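Long-range contacts in nucleoporin nup120 (Schizosaccharomyces pombe, PDB 4GQ2), which serves as a structural constituent of the nuclear pore complex, whose nucleoporins build the pore and can dock transiently associated transport factors: residues 8-13 / 675-680; 12-17 / 85-90; 18-23 / 98-103. One frame throughout, in Å; residues are numbered along the deposited sequence.

Contact 1. Residues 8-13 / 675-680; sequences AVVPID and CASVAR
R680 lays one face of its guanidinium over CD of P11, which sits under the centre of the flat group and 3.5 Å from R680 CZ. The arginine starts out with CG anti to its carbonyl carbon (chi1 -72°) and runs extended from CG to NE. A chi4 of -91° then turns the guanidinium about square to the plane of the extended chain, so that a face and not its rim is offered to the proline. The two residues meet tip to tip, and P11 suits the place because its ring is compact and its imide nitrogen carries no hydrogen that would need an acceptor. Lower down the shank, R680 CD comes to 3.2 Å from V9 O; V9 contributes this carbonyl, since its side chain is directed away from the helix. V10, with CG1 anti to its backbone N, sends its other methyl to the helix: V10 CG2 touches R680 CD at 3.8 Å and S677 OG at 3.9 Å, and so lies against two residues about one helical turn apart. The contact joins the sheet that takes up the start of the chain to helix 672-703, whose segment 675-680 lies in the helical family region. Strand 3-11 is built into a mixed sheet between strands 390-395 and 539-544, far along the sequence, and V10 pairs there with V540. Strand 8-11 and helix 675-680 cross at 127°, their axes 8.3 Å apart at closest. A small residue such as S677 suits this surface, and its hydroxyl bonds back to F673 O within its own helix. D13 OD1 lies 6.0 Å from R680 NH2, too far for a salt bridge, though the opposite charges probably attract weakly.

Contact 2. Residues 12-17 / 85-90; sequences IDLQSF and TIFDVS
First torsions of -85° at F17 and -76° at F87 set each CG anti to its carbonyl carbon and bring the two rings together as an edge-to-face pair. F87 supplies the edge and F17 the face, with planes at 63° and F87 CD2 over the centre of the F17 ring. The pair packs the loop joining strands 3-11 and 21-26 against strand 83-88 of the propeller region. I12 adds a CH-pi contact: its CG2, anti to the backbone N, stands 3.5 Å from the centroid of the F87 ring, over one face. I12 suits the spot because the methyl at its beta branch can direct C-H bonds into the ring face. An alanine in place of F87 would remove both the edge facing F17 and the face under I12, and would probably loosen the loop on the sheet. F17 also stacks with F673 of helix 672-703, while its own edge meets V89 CG1, 3.7 Å from F17 CE2, and D88 O, 3.5 Å from the same carbon. Asx arrangements shape both backbones. D13 OD1 takes S16 N at 2.8 Å, nearly along its C-O axis, and S16 OG from above the carboxylate plane. In the Asx turn of D88, OD1 accepts S90 N at 2.8 Å, and its syn lone pair receives S90 OG at a very short 2.5 Å.

Contact 3. Residues 18-23 / 98-103; sequences CLEGTL and LSKFNV
N102 O is gripped twice, by L23 N at 2.8 Å in a nearly straight bond (160° at the hydrogen) and by a weaker CA-H...O contact from T22 CA at 3.4 Å. N102 also gives its own N-H to G21 O, 3.2 Å away, so this residue bonds to both neighbours of T22, the pattern of parallel strands. Strand 21-26 is the outermost strand of its five-stranded propeller sheet within the chain, and it runs parallel to 101-106 where the other neighbouring strands are antiparallel. Just before the strands, E20 N reaches K100 O at 2.7 Å. L19 turns its branched end to N102 and F87, crossing N102 at about a right angle with L19 CD1 3.6 Å from N102 CB, and its CD2 rests against S99 O. E20, which is exposed, and K100 run side by side with extended chains, and E20 OE1 stays 4.2 Å from K100 NZ, beyond a salt bridge. F101 CD1 comes 3.5 Å from G21 N, and G21 presents no side chain beside this ring. The pairing is thus held mainly by main-chain polar groups, with the charged tips probably adding a diffuse attraction.

The three contacts follow the start of the chain from strand 3-11, packed on helix 672-703, through a loop to strand 21-26. Contacts 1 and 2 share I12 and D13, their centres about 9 Å apart; R680 NH2 packs 3.1 Å from S16 OG, and P11 O lies 3.4 Å from F17 CE1. Contacts 2 and 3 are closer still, with centres about 7 Å apart, because strands 83-88 and 101-106 are sheet neighbours: D88 OD2 probably bonds to S99 OG at 2.6 Å. Contacts 1 and 3 do not touch, their nearest atoms being about 5 Å apart, so contact 2 bridges them. Together they tie helix 672-703, loop 12-17 and the five-stranded sheet into one continuous packed region.

Contact 1. Residues 8-13 / 675-680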
loop_
_atom_site.group_PDB
_atom_site.type_symbol
_atom_site.label_atom_id
_atom_site.label_comp_id
_atom_site.label_asym_id
_atom_site.label_seq_id
_atom_site.Cartn_x
_atom_site.Cartn_y
_atom_site.Cartn_z
ATOM N N ALA A 8 -8.578 16.283 -3.495
ATOM C CA ALA A 8 -8.141 14.904 -3.614
ATOM C C ALA A 8 -7.543 14.739 -5.003
ATOM O O ALA A 8 -8.207 15.010 -5.996
ATOM C CB ALA A 8 -9.317 13.963 -3.423
ATOM N N VAL A 9 -6.292 14.297 -5.057
ATOM C CA VAL A 9 -5.541 14.193 -6.300
ATOM C C VAL A 9 -5.434 12.736 -6.750
ATOM O O VAL A 9 -5.087 11.863 -5.957
ATOM C CB VAL A 9 -4.114 14.785 -6.134
ATOM C CG1 VAL A 9 -3.305 14.625 -7.411
ATOM C CG2 VAL A 9 -4.173 16.257 -5.748
ATOM N N VAL A 10 -5.730 12.476 -8.019
ATOM C CA VAL A 10 -5.502 11.154 -8.603
ATOM C C VAL A 10 -4.670 11.300 -9.880
ATOM O O VAL A 10 -5.067 12.014 -10.801
ATOM C CB VAL A 10 -6.819 10.392 -8.895
ATOM C CG1 VAL A 10 -6.535 8.981 -9.392
ATOM C CG2 VAL A 10 -7.683 10.323 -7.655
ATOM N N PRO A 11 -3.495 10.642 -9.928
ATOM C CA PRO A 11 -2.701 10.676 -11.138
ATOM C C PRO A 11 -3.460 9.993 -12.262
ATOM O O PRO A 11 -4.194 9.037 -12.019
ATOM C CB PRO A 11 -1.458 9.850 -10.767
ATOM C CG PRO A 11 -1.374 9.931 -9.288
ATOM C CD PRO A 11 -2.810 9.913 -8.847
ATOM N N ILE A 12 -3.288 10.488 -13.479
ATOM C CA ILE A 12 -3.937 9.898 -14.639
ATOM C C ILE A 12 -2.981 8.891 -15.277
ATOM O O ILE A 12 -2.308 9.176 -16.273
ATOM C CB ILE A 12 -4.388 10.973 -15.641
ATOM C CG1 ILE A 12 -5.358 11.924 -14.966
ATOM C CG2 ILE A 12 -5.065 10.340 -16.844
ATOM C CD1 ILE A 12 -5.618 13.177 -15.760
ATOM N N ASP A 13 -2.915 7.720 -14.657
ATOM C CA ASP A 13 -2.158 6.609 -15.174
ATOM C C ASP A 13 -2.979 5.344 -14.950
ATOM O O ASP A 13 -3.953 5.365 -14.188
ATOM C CB ASP A 13 -0.745 6.541 -14.561
ATOM C CG ASP A 13 -0.742 6.384 -13.040
ATOM O OD1 ASP A 13 -1.572 5.638 -12.478
ATOM O OD2 ASP A 13 0.137 6.988 -12.393
ATOM N N CYS A 675 -13.421 4.175 -5.763
ATOM C CA CYS A 675 -12.612 3.442 -4.796
ATOM C C CYS A 675 -11.217 4.042 -4.662
ATOM O O CYS A 675 -10.730 4.236 -3.546
ATOM C CB CYS A 675 -12.513 1.961 -5.178
ATOM S SG CYS A 675 -14.115 1.136 -5.224
ATOM N N ALA A 676 -10.593 4.356 -5.797
ATOM C CA ALA A 676 -9.269 4.986 -5.801
ATOM C C ALA A 676 -9.291 6.346 -5.106
ATOM O O ALA A 676 -8.388 6.672 -4.338
ATOM C CB ALA A 676 -8.754 5.123 -7.219
ATOM N N SER A 677 -10.334 7.127 -5.367
ATOM C CA SER A 677 -10.455 8.471 -4.805
ATOM C C SER A 677 -10.625 8.421 -3.293
ATOM O O SER A 677 -9.931 9.129 -2.556
ATOM C CB SER A 677 -11.635 9.203 -5.446
ATOM O OG SER A 677 -11.404 9.377 -6.838
ATOM N N VAL A 678 -11.545 7.569 -2.842
ATOM C CA VAL A 678 -11.810 7.382 -1.421
ATOM C C VAL A 678 -10.556 6.919 -0.680
ATOM O O VAL A 678 -10.209 7.486 0.371
ATOM C CB VAL A 678 -12.979 6.399 -1.193
ATOM C CG1 VAL A 678 -13.075 6.002 0.273
ATOM C CG2 VAL A 678 -14.291 7.022 -1.669
ATOM N N ALA A 679 -9.869 5.918 -1.242
ATOM C CA ALA A 679 -8.628 5.394 -0.659
ATOM C C ALA A 679 -7.567 6.468 -0.444
ATOM O O ALA A 679 -6.899 6.476 0.583
ATOM C CB ALA A 679 -8.067 4.254 -1.500
ATOM N N ARG A 680 -7.426 7.382 -1.398
ATOM C CA ARG A 680 -6.432 8.450 -1.280
ATOM C C ARG A 680 -6.796 9.432 -0.175
ATOM O O ARG A 680 -5.940 9.809 0.632
ATOM C CB ARG A 680 -6.211 9.148 -2.630
ATOM C CG ARG A 680 -5.444 8.262 -3.609
ATOM C CD ARG A 680 -5.320 8.832 -5.018
ATOM N NE ARG A 680 -4.531 7.927 -5.853
ATOM C CZ ARG A 680 -3.209 7.987 -6.007
ATOM N NH1 ARG A 680 -2.498 8.947 -5.424
ATOM N NH2 ARG A 680 -2.598 7.089 -6.775
#

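Contact 2. Residues 12-17 / 85-90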
loop_
_atom_site.group_PDB
_atom_site.type_symbol
_atom_site.label_atom_id
_atom_site.label_comp_id
_atom_site.label_asym_id
_atom_site.label_seq_id
_atom_site.Cartn_x
_atom_site.Cartn_y
_atom_site.Cartn_z
ATOM N N ILE A 12 -3.288 10.488 -13.479
ATOM C CA ILE A 12 -3.937 9.898 -14.639
ATOM C C ILE A 12 -2.981 8.891 -15.277
ATOM O O ILE A 12 -2.308 9.176 -16.273
ATOM C CB ILE A 12 -4.388 10.973 -15.641
ATOM C CG1 ILE A 12 -5.358 11.924 -14.966
ATOM C CG2 ILE A 12 -5.065 10.340 -16.844
ATOM C CD1 ILE A 12 -5.618 13.177 -15.760
ATOM N N ASP A 13 -2.915 7.720 -14.657
ATOM C CA ASP A 13 -2.158 6.609 -15.174
ATOM C C ASP A 13 -2.979 5.344 -14.950
ATOM O O ASP A 13 -3.953 5.365 -14.188
ATOM C CB ASP A 13 -0.745 6.541 -14.561
ATOM C CG ASP A 13 -0.742 6.384 -13.040
ATOM O OD1 ASP A 13 -1.572 5.638 -12.478
ATOM O OD2 ASP A 13 0.137 6.988 -12.393
ATOM N N LEU A 14 -2.611 4.267 -15.643
ATOM C CA LEU A 14 -3.362 3.015 -15.595
ATOM C C LEU A 14 -3.474 2.455 -14.177
ATOM O O LEU A 14 -4.554 2.034 -13.744
ATOM C CB LEU A 14 -2.726 1.987 -16.541
ATOM C CG LEU A 14 -3.267 1.898 -17.977
ATOM C CD1 LEU A 14 -3.328 3.243 -18.698
ATOM C CD2 LEU A 14 -2.431 0.912 -18.774
ATOM N N GLN A 15 -2.354 2.481 -13.459
ATOM C CA GLN A 15 -2.263 1.948 -12.103
ATOM C C GLN A 15 -3.238 2.619 -11.126
ATOM O O GLN A 15 -3.932 1.927 -10.376
ATOM C CB GLN A 15 -0.820 2.054 -11.591
ATOM C CG GLN A 15 -0.519 1.289 -10.306
ATOM C CD GLN A 15 -0.726 -0.218 -10.419
ATOM O OE1 GLN A 15 -0.593 -0.813 -11.496
ATOM N NE2 GLN A 15 -1.048 -0.842 -9.296
ATOM N N SER A 16 -3.298 3.952 -11.147
ATOM C CA SER A 16 -4.109 4.702 -10.185
ATOM C C SER A 16 -5.602 4.542 -10.432
ATOM O O SER A 16 -6.403 4.707 -9.516
ATOM C CB SER A 16 -3.749 6.191 -10.187
ATOM O OG SER A 16 -2.394 6.398 -9.823
ATOM N N PHE A 17 -5.962 4.224 -11.671
ATOM C CA PHE A 17 -7.360 4.005 -12.052
ATOM C C PHE A 17 -7.748 2.519 -12.017
ATOM O O PHE A 17 -8.864 2.173 -12.399
ATOM C CB PHE A 17 -7.611 4.565 -13.457
ATOM C CG PHE A 17 -7.929 6.034 -13.487
ATOM C CD1 PHE A 17 -6.981 6.983 -13.117
ATOM C CD2 PHE A 17 -9.179 6.475 -13.911
ATOM C CE1 PHE A 17 -7.281 8.343 -13.148
ATOM C CE2 PHE A 17 -9.481 7.833 -13.954
ATOM C CZ PHE A 17 -8.531 8.770 -13.572
ATOM N N THR A 85 -6.034 11.082 -24.954
ATOM C CA THR A 85 -6.402 9.980 -24.068
ATOM C C THR A 85 -7.714 10.275 -23.373
ATOM O O THR A 85 -7.996 11.424 -23.043
ATOM C CB THR A 85 -5.342 9.721 -22.987
ATOM O OG1 THR A 85 -5.288 10.842 -22.095
ATOM C CG2 THR A 85 -3.967 9.475 -23.613
ATOM N N ILE A 86 -8.513 9.233 -23.160
ATOM C CA ILE A 86 -9.786 9.371 -22.457
ATOM C C ILE A 86 -9.882 8.387 -21.298
ATOM O O ILE A 86 -9.770 7.177 -21.491
ATOM C CB ILE A 86 -10.993 9.153 -23.395
ATOM C CG1 ILE A 86 -10.889 10.053 -24.626
ATOM C CG2 ILE A 86 -12.300 9.403 -22.653
ATOM C CD1 ILE A 86 -11.686 9.567 -25.818
ATOM N N PHE A 87 -10.093 8.927 -20.102
ATOM C CA PHE A 87 -10.290 8.141 -18.891
ATOM C C PHE A 87 -11.700 8.357 -18.334
ATOM O O PHE A 87 -12.165 9.492 -18.227
ATOM C CB PHE A 87 -9.272 8.561 -17.835
ATOM C CG PHE A 87 -7.879 8.039 -18.073
ATOM C CD1 PHE A 87 -7.072 8.572 -19.076
ATOM C CD2 PHE A 87 -7.356 7.031 -17.260
ATOM C CE1 PHE A 87 -5.775 8.097 -19.279
ATOM C CE2 PHE A 87 -6.066 6.553 -17.456
ATOM C CZ PHE A 87 -5.268 7.094 -18.463
ATOM N N ASP A 88 -12.379 7.270 -17.980
ATOM C CA ASP A 88 -13.666 7.362 -17.294
ATOM C C ASP A 88 -13.436 7.785 -15.839
ATOM O O ASP A 88 -12.739 7.106 -15.085
ATOM C CB ASP A 88 -14.412 6.025 -17.363
ATOM C CG ASP A 88 -15.800 6.082 -16.723
ATOM O OD1 ASP A 88 -16.097 7.051 -16.000
ATOM O OD2 ASP A 88 -16.603 5.149 -16.938
ATOM N N VAL A 89 -14.022 8.913 -15.451
ATOM C CA VAL A 89 -13.833 9.443 -14.102
ATOM C C VAL A 89 -15.156 9.550 -13.352
ATOM O O VAL A 89 -15.272 10.330 -12.401
ATOM C CB VAL A 89 -13.104 10.808 -14.115
ATOM C CG1 VAL A 89 -11.709 10.665 -14.709
ATOM C CG2 VAL A 89 -13.905 11.848 -14.894
ATOM N N SER A 90 -16.141 8.756 -13.781
ATOM C CA SER A 90 -17.476 8.745 -13.169
ATOM C C SER A 90 -17.396 8.396 -11.694
ATOM O O SER A 90 -16.708 7.453 -11.318
ATOM C CB SER A 90 -18.389 7.729 -13.856
ATOM O OG SER A 90 -18.302 7.831 -15.264
#

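Contact 3. Residues 18-23 / 98-103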
loop_
_atom_site.group_PDB
_atom_site.type_symbol
_atom_site.label_atom_id
_atom_site.label_comp_id
_atom_site.label_asym_id
_atom_site.label_seq_id
_atom_site.Cartn_x
_atom_site.Cartn_y
_atom_site.Cartn_z
ATOM N N CYS A 18 -6.836 1.649 -11.567
ATOM C CA CYS A 18 -7.066 0.189 -11.565
ATOM C C CYS A 18 -7.453 -0.348 -12.944
ATOM O O CYS A 18 -8.356 -1.179 -13.068
ATOM C CB CYS A 18 -8.131 -0.221 -10.543
ATOM S SG CYS A 18 -7.885 0.447 -8.893
ATOM N N LEU A 19 -6.764 0.125 -13.975
ATOM C CA LEU A 19 -7.067 -0.285 -15.328
ATOM C C LEU A 19 -6.220 -1.479 -15.736
ATOM O O LEU A 19 -5.092 -1.635 -15.271
ATOM C CB LEU A 19 -6.838 0.873 -16.294
ATOM C CG LEU A 19 -7.693 2.140 -16.146
ATOM C CD1 LEU A 19 -7.411 3.090 -17.306
ATOM C CD2 LEU A 19 -9.189 1.851 -16.038
ATOM N N GLU A 20 -6.775 -2.311 -16.610
ATOM C CA GLU A 20 -6.071 -3.467 -17.157
ATOM C C GLU A 20 -5.302 -3.145 -18.437
ATOM O O GLU A 20 -4.318 -3.815 -18.759
ATOM C CB GLU A 20 -7.050 -4.611 -17.408
ATOM C CG GLU A 20 -7.517 -5.314 -16.142
ATOM C CD GLU A 20 -8.566 -6.379 -16.412
ATOM O OE1 GLU A 20 -9.275 -6.765 -15.458
ATOM O OE2 GLU A 20 -8.689 -6.831 -17.573
ATOM N N GLY A 21 -5.752 -2.128 -19.169
ATOM C CA GLY A 21 -5.058 -1.705 -20.382
ATOM C C GLY A 21 -5.654 -0.509 -21.104
ATOM O O GLY A 21 -6.507 0.206 -20.573
ATOM N N THR A 22 -5.183 -0.306 -22.329
ATOM C CA THR A 22 -5.522 0.855 -23.135
ATOM C C THR A 22 -5.966 0.375 -24.512
ATOM O O THR A 22 -5.271 -0.426 -25.144
ATOM C CB THR A 22 -4.286 1.763 -23.306
ATOM O OG1 THR A 22 -3.762 2.119 -22.018
ATOM C CG2 THR A 22 -4.636 3.017 -24.085
ATOM N N LEU A 23 -7.120 0.847 -24.973
ATOM C CA LEU A 23 -7.481 0.651 -26.376
ATOM C C LEU A 23 -6.779 1.728 -27.184
ATOM O O LEU A 23 -7.051 2.918 -27.016
ATOM C CB LEU A 23 -8.997 0.692 -26.599
ATOM C CG LEU A 23 -9.501 0.638 -28.054
ATOM C CD1 LEU A 23 -9.091 -0.630 -28.804
ATOM C CD2 LEU A 23 -11.008 0.797 -28.090
ATOM N N LEU A 98 -17.726 -2.423 -15.155
ATOM C CA LEU A 98 -16.689 -1.487 -14.739
ATOM C C LEU A 98 -15.818 -1.023 -15.896
ATOM O O LEU A 98 -15.574 -1.774 -16.844
ATOM C CB LEU A 98 -15.802 -2.117 -13.672
ATOM C CG LEU A 98 -16.478 -2.619 -12.396
ATOM C CD1 LEU A 98 -15.440 -3.303 -11.524
ATOM C CD2 LEU A 98 -17.178 -1.501 -11.636
ATOM N N SER A 99 -15.356 0.221 -15.807
ATOM C CA SER A 99 -14.373 0.744 -16.748
ATOM C C SER A 99 -12.994 0.215 -16.376
ATOM O O SER A 99 -12.375 0.686 -15.429
ATOM C CB SER A 99 -14.376 2.272 -16.733
ATOM O OG SER A 99 -15.652 2.782 -17.065
ATOM N N LYS A 100 -12.526 -0.783 -17.114
ATOM C CA LYS A 100 -11.234 -1.405 -16.839
ATOM C C LYS A 100 -10.201 -0.984 -17.870
ATOM O O LYS A 100 -9.057 -1.451 -17.851
ATOM C CB LYS A 100 -11.370 -2.929 -16.835
ATOM C CG LYS A 100 -12.144 -3.509 -15.659
ATOM C CD LYS A 100 -12.583 -4.931 -15.979
ATOM C CE LYS A 100 -12.941 -5.721 -14.730
ATOM N NZ LYS A 100 -13.437 -7.088 -15.069
ATOM N N PHE A 101 -10.610 -0.102 -18.779
ATOM C CA PHE A 101 -9.740 0.334 -19.868
ATOM C C PHE A 101 -9.916 1.814 -20.134
ATOM O O PHE A 101 -11.012 2.361 -19.947
ATOM C CB PHE A 101 -10.023 -0.466 -21.154
ATOM C CG PHE A 101 -9.936 -1.955 -20.970
ATOM C CD1 PHE A 101 -8.706 -2.609 -21.043
ATOM C CD2 PHE A 101 -11.077 -2.702 -20.681
ATOM C CE1 PHE A 101 -8.618 -3.982 -20.847
ATOM C CE2 PHE A 101 -10.995 -4.073 -20.477
ATOM C CZ PHE A 101 -9.763 -4.711 -20.564
ATOM N N ASN A 102 -8.830 2.455 -20.560
ATOM C CA ASN A 102 -8.902 3.793 -21.133
ATOM C C ASN A 102 -8.685 3.703 -22.643
ATOM O O ASN A 102 -8.395 2.629 -23.175
ATOM C CB ASN A 102 -7.884 4.739 -20.475
ATOM C CG ASN A 102 -6.455 4.449 -20.887
ATOM O OD1 ASN A 102 -6.037 3.300 -20.965
ATOM N ND2 ASN A 102 -5.701 5.496 -21.160
ATOM N N VAL A 103 -8.848 4.819 -23.339
ATOM C CA VAL A 103 -8.569 4.837 -24.768
ATOM C C VAL A 103 -7.526 5.882 -25.115
ATOM O O VAL A 103 -7.493 6.959 -24.523
ATOM C CB VAL A 103 -9.854 4.895 -25.663
ATOM C CG1 VAL A 103 -11.099 5.253 -24.870
ATOM C CG2 VAL A 103 -9.681 5.808 -26.875
#